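Aspartokinase (Arabidopsis thaliana, PDB 2CDQ) phosphorylates L-aspartate with ATP, the first step toward lysine, threonine, methionine and isoleucine, and binds lysine and S-adenosylmethionine as allosteric effectors. Local coordinates at residues V361-D373 and I382-L396. Sequence-based numbering, arbitrary orientation.
Sequences VFSIFEELGISVD and ISLTLDPSKLWSREL. With SAM (S-adenosylmethionine), chain F; LYS (lysine), chain C.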
ATOM      1  N   VAL A 361      -9.462  -6.444  -3.161  1.00 61.40           N
ATOM      2  CA  VAL A 361      -9.679  -5.338  -2.220  1.00 60.84           C
ATOM      3  C   VAL A 361      -9.964  -4.030  -2.954  1.00 60.66           C
ATOM      4  O   VAL A 361     -10.964  -3.368  -2.685  1.00 60.70           O
ATOM      5  CB  VAL A 361      -8.481  -5.155  -1.254  1.00 60.68           C
ATOM      6  CG1 VAL A 361      -8.593  -3.843  -0.494  1.00 60.12           C
ATOM      7  CG2 VAL A 361      -8.409  -6.312  -0.279  1.00 60.79           C
ATOM      8  N   PHE A 362      -9.093  -3.680  -3.896  1.00 60.27           N
ATOM      9  CA  PHE A 362      -9.225  -2.431  -4.628  1.00 59.90           C
ATOM     10  C   PHE A 362     -10.235  -2.499  -5.776  1.00 60.04           C
ATOM     11  O   PHE A 362     -10.660  -1.468  -6.306  1.00 60.06           O
ATOM     12  CB  PHE A 362      -7.853  -1.948  -5.075  1.00 59.54           C
ATOM     13  CG  PHE A 362      -6.960  -1.586  -3.924  1.00 59.06           C
ATOM     14  CD1 PHE A 362      -5.910  -2.422  -3.551  1.00 58.51           C
ATOM     15  CD2 PHE A 362      -7.195  -0.430  -3.183  1.00 57.25           C
ATOM     16  CE1 PHE A 362      -5.092  -2.101  -2.485  1.00 57.64           C
ATOM     17  CE2 PHE A 362      -6.386  -0.100  -2.113  1.00 57.20           C
ATOM     18  CZ  PHE A 362      -5.331  -0.933  -1.760  1.00 57.79           C
ATOM     19  N   SER A 363     -10.630  -3.713  -6.145  1.00 60.07           N
ATOM     20  CA  SER A 363     -11.736  -3.882  -7.067  1.00 60.08           C
ATOM     21  C   SER A 363     -13.035  -3.428  -6.405  1.00 60.16           C
ATOM     22  O   SER A 363     -13.834  -2.727  -7.025  1.00 60.19           O
ATOM     23  CB  SER A 363     -11.855  -5.329  -7.525  1.00 59.92           C
ATOM     24  OG  SER A 363     -12.895  -5.441  -8.471  1.00 60.06           O
ATOM     25  N   ILE A 364     -13.229  -3.825  -5.145  1.00 60.24           N
ATOM     26  CA  ILE A 364     -14.390  -3.412  -4.356  1.00 60.28           C
ATOM     27  C   ILE A 364     -14.524  -1.895  -4.364  1.00 60.56           C
ATOM     28  O   ILE A 364     -15.589  -1.360  -4.696  1.00 60.63           O
ATOM     29  CB  ILE A 364     -14.306  -3.932  -2.905  1.00 60.19           C
ATOM     30  CG1 ILE A 364     -14.570  -5.441  -2.872  1.00 60.21           C
ATOM     31  CG2 ILE A 364     -15.293  -3.193  -1.998  1.00 59.98           C
ATOM     32  CD1 ILE A 364     -14.069  -6.137  -1.614  1.00 60.25           C
ATOM     33  N   PHE A 365     -13.435  -1.210  -4.016  1.00 60.85           N
ATOM     34  CA  PHE A 365     -13.403   0.249  -4.020  1.00 60.97           C
ATOM     35  C   PHE A 365     -13.789   0.829  -5.390  1.00 61.28           C
ATOM     36  O   PHE A 365     -14.601   1.752  -5.458  1.00 61.31           O
ATOM     37  CB  PHE A 365     -12.039   0.763  -3.548  1.00 60.71           C
ATOM     38  CG  PHE A 365     -11.835   0.663  -2.059  1.00 60.14           C
ATOM     39  CD1 PHE A 365     -11.134  -0.405  -1.509  1.00 59.46           C
ATOM     40  CD2 PHE A 365     -12.348   1.637  -1.203  1.00 59.78           C
ATOM     41  CE1 PHE A 365     -10.939  -0.505  -0.127  1.00 58.48           C
ATOM     42  CE2 PHE A 365     -12.161   1.544   0.180  1.00 59.15           C
ATOM     43  CZ  PHE A 365     -11.455   0.470   0.718  1.00 58.53           C
ATOM     44  N   GLU A 366     -13.225   0.269  -6.464  1.00 61.69           N
ATOM     45  CA  GLU A 366     -13.507   0.710  -7.844  1.00 62.20           C
ATOM     46  C   GLU A 366     -14.980   0.538  -8.230  1.00 62.38           C
ATOM     47  O   GLU A 366     -15.573   1.406  -8.881  1.00 62.24           O
ATOM     48  CB  GLU A 366     -12.613  -0.035  -8.844  1.00 62.22           C
ATOM     49  CG  GLU A 366     -12.765   0.431 -10.288  1.00 62.88           C
ATOM     50  CD  GLU A 366     -12.070  -0.488 -11.286  1.00 64.23           C
ATOM     51  OE1 GLU A 366     -12.086  -1.728 -11.089  1.00 65.14           O
ATOM     52  OE2 GLU A 366     -11.516   0.033 -12.281  1.00 64.46           O
ATOM     53  N   GLU A 367     -15.558  -0.591  -7.823  1.00 62.72           N
ATOM     54  CA  GLU A 367     -16.973  -0.874  -8.055  1.00 62.90           C
ATOM     55  C   GLU A 367     -17.876   0.035  -7.225  1.00 62.54           C
ATOM     56  O   GLU A 367     -19.022   0.269  -7.594  1.00 62.74           O
ATOM     57  CB  GLU A 367     -17.287  -2.354  -7.786  1.00 63.09           C
ATOM     58  CG  GLU A 367     -16.794  -3.304  -8.877  1.00 64.74           C
ATOM     59  CD  GLU A 367     -17.378  -2.977 -10.251  1.00 67.55           C
ATOM     60  OE1 GLU A 367     -18.573  -3.281 -10.491  1.00 68.40           O
ATOM     61  OE2 GLU A 367     -16.640  -2.415 -11.094  1.00 68.57           O
ATOM     62  N   LEU A 368     -17.354   0.550  -6.114  1.00 62.08           N
ATOM     63  CA  LEU A 368     -18.118   1.453  -5.252  1.00 61.59           C
ATOM     64  C   LEU A 368     -17.770   2.931  -5.457  1.00 61.24           C
ATOM     65  O   LEU A 368     -18.201   3.795  -4.679  1.00 61.11           O
ATOM     66  CB  LEU A 368     -17.986   1.045  -3.782  1.00 61.70           C
ATOM     67  CG  LEU A 368     -19.124   0.174  -3.236  1.00 61.67           C
ATOM     68  CD1 LEU A 368     -19.056  -1.268  -3.764  1.00 61.69           C
ATOM     69  CD2 LEU A 368     -19.098   0.202  -1.717  1.00 61.98           C
ATOM     70  N   GLY A 369     -16.997   3.203  -6.512  1.00 60.71           N
ATOM     71  CA  GLY A 369     -16.658   4.565  -6.941  1.00 59.91           C
ATOM     72  C   GLY A 369     -15.840   5.411  -5.975  1.00 59.42           C
ATOM     73  O   GLY A 369     -15.919   6.644  -6.013  1.00 59.38           O
ATOM     74  N   ILE A 370     -15.048   4.754  -5.124  1.00 58.82           N
ATOM     75  CA  ILE A 370     -14.252   5.440  -4.100  1.00 58.13           C
ATOM     76  C   ILE A 370     -12.755   5.461  -4.436  1.00 57.81           C
ATOM     77  O   ILE A 370     -12.169   4.432  -4.799  1.00 57.91           O
ATOM     78  CB  ILE A 370     -14.457   4.815  -2.691  1.00 57.96           C
ATOM     79  CG1 ILE A 370     -15.921   4.922  -2.257  1.00 57.48           C
ATOM     80  CG2 ILE A 370     -13.566   5.498  -1.663  1.00 58.14           C
ATOM     81  CD1 ILE A 370     -16.192   4.370  -0.868  1.00 56.93           C
ATOM     82  N   SER A 371     -12.149   6.640  -4.306  1.00 57.05           N
ATOM     83  CA  SER A 371     -10.710   6.787  -4.464  1.00 56.33           C
ATOM     84  C   SER A 371      -9.982   6.747  -3.117  1.00 56.16           C
ATOM     85  O   SER A 371     -10.290   7.516  -2.201  1.00 55.98           O
ATOM     86  CB  SER A 371     -10.374   8.066  -5.227  1.00 56.16           C
ATOM     87  OG  SER A 371      -8.973   8.274  -5.265  1.00 55.37           O
ATOM     88  N   VAL A 372      -9.022   5.826  -3.029  1.00 55.99           N
ATOM     89  CA  VAL A 372      -8.163   5.599  -1.863  1.00 55.88           C
ATOM     90  C   VAL A 372      -6.918   6.483  -1.977  1.00 55.71           C
ATOM     91  O   VAL A 372      -6.445   6.742  -3.077  1.00 55.81           O
ATOM     92  CB  VAL A 372      -7.713   4.113  -1.819  1.00 55.95           C
ATOM     93  CG1 VAL A 372      -6.893   3.812  -0.564  1.00 56.55           C
ATOM     94  CG2 VAL A 372      -8.913   3.179  -1.909  1.00 55.86           C
ATOM     95  N   ASP A 373      -6.387   6.943  -0.846  1.00 55.41           N
ATOM     96  CA  ASP A 373      -5.211   7.819  -0.840  1.00 55.14           C
ATOM     97  C   ASP A 373      -3.936   7.074  -0.420  1.00 54.65           C
ATOM     98  O   ASP A 373      -3.193   6.574  -1.270  1.00 54.81           O
ATOM     99  CB  ASP A 373      -5.469   9.037   0.060  1.00 55.35           C
ATOM    100  CG  ASP A 373      -4.328  10.048   0.049  1.00 56.79           C
ATOM    101  OD1 ASP A 373      -4.276  10.870   0.983  1.00 58.02           O
ATOM    102  OD2 ASP A 373      -3.493  10.044  -0.882  1.00 58.84           O
ATOM    103  N   ILE A 382      -3.823  -5.156   5.245  1.00 54.10           N
ATOM    104  CA  ILE A 382      -3.602  -3.959   4.454  1.00 54.28           C
ATOM    105  C   ILE A 382      -4.460  -2.814   5.009  1.00 54.14           C
ATOM    106  O   ILE A 382      -5.648  -2.983   5.280  1.00 54.11           O
ATOM    107  CB  ILE A 382      -3.674  -4.210   2.890  1.00 54.42           C
ATOM    108  CG1 ILE A 382      -4.260  -3.017   2.134  1.00 54.65           C
ATOM    109  CG2 ILE A 382      -4.429  -5.501   2.546  1.00 54.50           C
ATOM    110  CD1 ILE A 382      -5.704  -3.216   1.722  1.00 56.57           C
ATOM    111  N   SER A 383      -3.817  -1.674   5.240  1.00 54.07           N
ATOM    112  CA  SER A 383      -4.473  -0.497   5.789  1.00 53.81           C
ATOM    113  C   SER A 383      -4.417   0.611   4.760  1.00 53.78           C
ATOM    114  O   SER A 383      -3.466   0.705   3.983  1.00 53.90           O
ATOM    115  CB  SER A 383      -3.782  -0.054   7.072  1.00 53.67           C
ATOM    116  OG  SER A 383      -3.556  -1.161   7.924  1.00 53.91           O
ATOM    117  N   LEU A 384      -5.449   1.441   4.748  1.00 53.66           N
ATOM    118  CA  LEU A 384      -5.578   2.467   3.732  1.00 53.71           C
ATOM    119  C   LEU A 384      -6.379   3.639   4.238  1.00 53.93           C
ATOM    120  O   LEU A 384      -7.091   3.539   5.237  1.00 53.97           O
ATOM    121  CB  LEU A 384      -6.208   1.905   2.452  1.00 53.74           C
ATOM    122  CG  LEU A 384      -7.589   1.242   2.484  1.00 53.34           C
ATOM    123  CD1 LEU A 384      -8.705   2.259   2.342  1.00 52.25           C
ATOM    124  CD2 LEU A 384      -7.665   0.224   1.372  1.00 53.57           C
ATOM    125  N   THR A 385      -6.270   4.745   3.519  1.00 54.17           N
ATOM    126  CA  THR A 385      -6.906   5.979   3.913  1.00 54.49           C
ATOM    127  C   THR A 385      -7.637   6.505   2.681  1.00 54.64           C
ATOM    128  O   THR A 385      -7.141   6.374   1.567  1.00 54.82           O
ATOM    129  CB  THR A 385      -5.837   6.951   4.483  1.00 54.54           C
ATOM    130  OG1 THR A 385      -6.302   7.537   5.703  1.00 55.39           O
ATOM    131  CG2 THR A 385      -5.455   8.024   3.502  1.00 54.22           C
ATOM    132  N   LEU A 386      -8.836   7.046   2.864  1.00 54.90           N
ATOM    133  CA  LEU A 386      -9.641   7.502   1.722  1.00 55.27           C
ATOM    134  C   LEU A 386      -9.317   8.941   1.369  1.00 55.61           C
ATOM    135  O   LEU A 386      -9.048   9.741   2.259  1.00 55.82           O
ATOM    136  CB  LEU A 386     -11.135   7.364   2.016  1.00 55.05           C
ATOM    137  CG  LEU A 386     -11.597   5.975   2.443  1.00 54.78           C
ATOM    138  CD1 LEU A 386     -13.033   6.018   2.936  1.00 54.76           C
ATOM    139  CD2 LEU A 386     -11.437   4.996   1.301  1.00 54.14           C
ATOM    140  N   ASP A 387      -9.344   9.267   0.077  1.00 56.08           N
ATOM    141  CA  ASP A 387      -9.098  10.640  -0.381  1.00 56.70           C
ATOM    142  C   ASP A 387      -9.733  11.644   0.580  1.00 56.87           C
ATOM    143  O   ASP A 387     -10.874  11.445   1.010  1.00 57.14           O
ATOM    144  CB  ASP A 387      -9.684  10.858  -1.778  1.00 56.86           C
ATOM    145  CG  ASP A 387      -8.725  10.487  -2.899  1.00 57.73           C
ATOM    146  OD1 ASP A 387      -7.541  10.190  -2.634  1.00 58.56           O
ATOM    147  OD2 ASP A 387      -9.167  10.511  -4.067  1.00 58.27           O
ATOM    148  N   PRO A 388      -9.000  12.716   0.937  1.00 57.02           N
ATOM    149  CA  PRO A 388      -9.601  13.749   1.784  1.00 57.22           C
ATOM    150  C   PRO A 388     -10.821  14.330   1.087  1.00 57.48           C
ATOM    151  O   PRO A 388     -10.821  14.452  -0.140  1.00 57.45           O
ATOM    152  CB  PRO A 388      -8.495  14.805   1.895  1.00 57.21           C
ATOM    153  CG  PRO A 388      -7.227  14.075   1.605  1.00 56.87           C
ATOM    154  CD  PRO A 388      -7.601  13.031   0.590  1.00 57.12           C
ATOM    155  N   SER A 389     -11.856  14.668   1.852  1.00 57.89           N
ATOM    156  CA  SER A 389     -13.133  15.098   1.266  1.00 58.36           C
ATOM    157  C   SER A 389     -13.050  16.374   0.420  1.00 58.67           C
ATOM    158  O   SER A 389     -13.785  16.509  -0.561  1.00 58.70           O
ATOM    159  CB  SER A 389     -14.199  15.259   2.344  1.00 58.27           C
ATOM    160  OG  SER A 389     -13.843  16.303   3.232  1.00 58.78           O
ATOM    161  N   LYS A 390     -12.156  17.296   0.790  1.00 59.05           N
ATOM    162  CA  LYS A 390     -12.001  18.565   0.060  1.00 59.56           C
ATOM    163  C   LYS A 390     -11.554  18.363  -1.393  1.00 59.64           C
ATOM    164  O   LYS A 390     -11.656  19.269  -2.219  1.00 59.86           O
ATOM    165  CB  LYS A 390     -11.075  19.535   0.811  1.00 59.74           C
ATOM    166  CG  LYS A 390      -9.573  19.370   0.560  1.00 60.44           C
ATOM    167  CD  LYS A 390      -8.779  20.084   1.651  1.00 62.08           C
ATOM    168  CE  LYS A 390      -7.311  20.234   1.293  1.00 63.27           C
ATOM    169  NZ  LYS A 390      -6.998  21.563   0.681  1.00 64.50           N
ATOM    170  N   LEU A 391     -11.072  17.163  -1.688  1.00 59.77           N
ATOM    171  CA  LEU A 391     -10.670  16.775  -3.030  1.00 59.93           C
ATOM    172  C   LEU A 391     -11.890  16.424  -3.873  1.00 60.01           C
ATOM    173  O   LEU A 391     -11.777  16.226  -5.084  1.00 59.95           O
ATOM    174  CB  LEU A 391      -9.762  15.553  -2.935  1.00 60.01           C
ATOM    175  CG  LEU A 391      -8.723  15.306  -4.016  1.00 60.36           C
ATOM    176  CD1 LEU A 391      -7.489  16.118  -3.708  1.00 61.12           C
ATOM    177  CD2 LEU A 391      -8.386  13.834  -4.035  1.00 60.75           C
ATOM    178  N   TRP A 392     -13.047  16.335  -3.218  1.00 60.17           N
ATOM    179  CA  TRP A 392     -14.303  15.946  -3.857  1.00 60.33           C
ATOM    180  C   TRP A 392     -15.424  16.960  -3.607  1.00 60.83           C
ATOM    181  O   TRP A 392     -15.173  18.059  -3.111  1.00 61.01           O
ATOM    182  CB  TRP A 392     -14.709  14.551  -3.389  1.00 60.08           C
ATOM    183  CG  TRP A 392     -13.758  13.500  -3.850  1.00 59.05           C
ATOM    184  CD1 TRP A 392     -12.717  12.973  -3.145  1.00 58.19           C
ATOM    185  CD2 TRP A 392     -13.742  12.860  -5.133  1.00 58.16           C
ATOM    186  NE1 TRP A 392     -12.058  12.033  -3.902  1.00 57.73           N
ATOM    187  CE2 TRP A 392     -12.665  11.943  -5.128  1.00 57.88           C
ATOM    188  CE3 TRP A 392     -14.536  12.965  -6.283  1.00 57.79           C
ATOM    189  CZ2 TRP A 392     -12.357  11.137  -6.231  1.00 57.50           C
ATOM    190  CZ3 TRP A 392     -14.232  12.163  -7.380  1.00 57.70           C
ATOM    191  CH2 TRP A 392     -13.150  11.259  -7.344  1.00 57.38           C
ATOM    192  N   SER A 393     -16.656  16.594  -3.955  1.00 61.30           N
ATOM    193  CA  SER A 393     -17.783  17.525  -3.871  1.00 61.85           C
ATOM    194  C   SER A 393     -18.545  17.415  -2.551  1.00 62.14           C
ATOM    195  O   SER A 393     -19.248  18.342  -2.142  1.00 62.20           O
ATOM    196  CB  SER A 393     -18.740  17.298  -5.043  1.00 61.88           C
ATOM    197  OG  SER A 393     -19.443  16.075  -4.897  1.00 62.11           O
ATOM    198  N   ARG A 394     -18.397  16.275  -1.890  1.00 62.53           N
ATOM    199  CA  ARG A 394     -19.172  15.952  -0.706  1.00 62.79           C
ATOM    200  C   ARG A 394     -18.342  15.020   0.186  1.00 63.13           C
ATOM    201  O   ARG A 394     -17.326  14.468  -0.250  1.00 63.13           O
ATOM    202  CB  ARG A 394     -20.492  15.298  -1.150  1.00 62.67           C
ATOM    203  CG  ARG A 394     -21.255  14.534  -0.080  1.00 62.76           C
ATOM    204  CD  ARG A 394     -22.613  14.014  -0.561  1.00 62.99           C
ATOM    205  NE  ARG A 394     -22.564  13.177  -1.767  1.00 62.65           N
ATOM    206  CZ  ARG A 394     -22.227  11.885  -1.794  1.00 62.51           C
ATOM    207  NH1 ARG A 394     -21.859  11.242  -0.686  1.00 61.42           N
ATOM    208  NH2 ARG A 394     -22.241  11.233  -2.949  1.00 62.63           N
ATOM    209  N   GLU A 395     -18.752  14.871   1.439  1.00 63.50           N
ATOM    210  CA  GLU A 395     -18.215  13.814   2.286  1.00 63.85           C
ATOM    211  C   GLU A 395     -18.991  12.539   2.002  1.00 63.81           C
ATOM    212  O   GLU A 395     -20.177  12.595   1.663  1.00 63.94           O
ATOM    213  CB  GLU A 395     -18.356  14.178   3.756  1.00 63.99           C
ATOM    214  CG  GLU A 395     -17.435  15.300   4.194  1.00 65.44           C
ATOM    215  CD  GLU A 395     -17.425  15.509   5.701  1.00 67.55           C
ATOM    216  OE1 GLU A 395     -18.463  15.280   6.369  1.00 68.27           O
ATOM    217  OE2 GLU A 395     -16.361  15.920   6.216  1.00 68.76           O
ATOM    218  N   LEU A 396     -18.326  11.393   2.130  1.00 63.68           N
ATOM    219  CA  LEU A 396     -19.014  10.106   2.024  1.00 63.46           C
ATOM    220  C   LEU A 396     -20.009   9.966   3.177  1.00 63.38           C
ATOM    221  O   LEU A 396     -19.670  10.253   4.327  1.00 63.37           O
ATOM    222  CB  LEU A 396     -18.009   8.952   2.043  1.00 63.40           C
ATOM    223  CG  LEU A 396     -16.952   8.896   0.936  1.00 63.09           C
ATOM    224  CD1 LEU A 396     -15.889   7.849   1.262  1.00 62.72           C
ATOM    225  CD2 LEU A 396     -17.591   8.605  -0.410  1.00 62.33           C
TER
HETATM  226  N   SAM F1500     -23.200   4.763  -4.710  1.00 89.55           N
HETATM  227  CA  SAM F1500     -22.605   5.955  -5.307  1.00 89.83           C
HETATM  228  C   SAM F1500     -22.180   5.737  -6.762  1.00 90.71           C
HETATM  229  O   SAM F1500     -22.336   6.621  -7.610  1.00 90.89           O
HETATM  230  OXT SAM F1500     -21.667   4.677  -7.125  1.00 90.70           O
HETATM  231  CB  SAM F1500     -21.421   6.430  -4.470  1.00 89.37           C
HETATM  232  CG  SAM F1500     -20.972   7.871  -4.738  1.00 88.17           C
HETATM  233  SD  SAM F1500     -19.269   7.934  -5.344  1.00 86.25           S
HETATM  234  CE  SAM F1500     -18.339   7.587  -3.830  1.00 86.03           C
HETATM  235  C5' SAM F1500     -18.907   9.680  -5.721  1.00 82.95           C
HETATM  236  C4' SAM F1500     -19.379  10.764  -4.746  1.00 79.45           C
HETATM  237  O4' SAM F1500     -18.780  10.622  -3.474  1.00 77.63           O
HETATM  238  C3' SAM F1500     -19.002  12.155  -5.236  1.00 78.61           C
HETATM  239  O3' SAM F1500     -20.122  12.995  -5.088  1.00 78.88           O
HETATM  240  C2' SAM F1500     -17.884  12.637  -4.329  1.00 77.62           C
HETATM  241  O2' SAM F1500     -18.035  13.999  -3.983  1.00 77.98           O
HETATM  242  C1' SAM F1500     -18.029  11.768  -3.093  1.00 75.74           C
HETATM  243  N9  SAM F1500     -16.738  11.346  -2.504  1.00 72.58           N
HETATM  244  C8  SAM F1500     -16.262  11.719  -1.274  1.00 71.69           C
HETATM  245  N7  SAM F1500     -15.071  11.121  -1.058  1.00 70.65           N
HETATM  246  C5  SAM F1500     -14.778  10.361  -2.131  1.00 70.47           C
HETATM  247  C6  SAM F1500     -13.690   9.545  -2.432  1.00 70.16           C
HETATM  248  N6  SAM F1500     -12.683   9.407  -1.573  1.00 69.41           N
HETATM  249  N1  SAM F1500     -13.661   8.875  -3.638  1.00 70.11           N
HETATM  250  C2  SAM F1500     -14.703   9.017  -4.536  1.00 69.98           C
HETATM  251  N3  SAM F1500     -15.778   9.830  -4.229  1.00 69.91           N
HETATM  252  C4  SAM F1500     -15.818  10.489  -3.047  1.00 70.61           C
HETATM  253  N   LYS C 600      -6.597   5.042  -8.143  1.00 52.57           N
HETATM  254  CA  LYS C 600      -6.319   5.112  -6.695  1.00 52.60           C
HETATM  255  C   LYS C 600      -7.634   4.759  -6.046  1.00 53.26           C
HETATM  256  O   LYS C 600      -8.493   4.117  -6.674  1.00 53.67           O
HETATM  257  CB  LYS C 600      -5.882   6.534  -6.313  1.00 52.07           C
HETATM  258  CG  LYS C 600      -4.840   6.595  -5.183  1.00 50.29           C
HETATM  259  CD  LYS C 600      -3.472   6.099  -5.607  1.00 45.34           C
HETATM  260  CE  LYS C 600      -2.507   6.034  -4.415  1.00 43.31           C
HETATM  261  NZ  LYS C 600      -2.009   7.359  -3.912  1.00 38.78           N
HETATM  262  OXT LYS C 600      -7.866   5.105  -4.890  1.00 53.61           O
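F362 and F365 of helix 361-367 meet L384 of strand 382-386 from opposite directions, and both reach its CD2: F362 CE2 and F365 CE1 each lie 3.7 Å from L384 CD2. L384 CG stands between its backbone N and carbonyl carbon (chi1 58°), which sets its methyls against the two rings. V372 CG2 sits over one face of the F365 ring near its rim, 3.8 Å above the plane, while L386 CD2 touches both F365 CE2 and I370 CG2. This apolar part is buried and tight.

Beyond it V372 and L386 form a non-hydrogen-bonded antiparallel pair, flanked by D373 N to T385 O, nearly in line with the carbonyl, and, just past the strands, D387 N to S371 O (3.0 Å). The D387 carboxylate is fixed twice at OD2, by S371 OG from above its plane and by W392 NE1 (3.3 Å) on the anti lone pair. The W392 ring lies nearly parallel over the adenine of S-adenosylmethionine in an offset stack; adenine N1 accepts from S371 N (2.8 Å, 177°) and N6 donates to S371 O. This side is more open: W392 and L396 are partly exposed, and S393, exposed, holds the ribose O2'.

The effector lysine's NZ donates to the backbone O of D373, whose carboxylate pairs with K338; Q354, G356 and S378 of the second subunit complete the site. Within this ACT domain, strand 381-386 runs between strands 372-378 and 341-347, and helix 398-408 packs against F365 and I370.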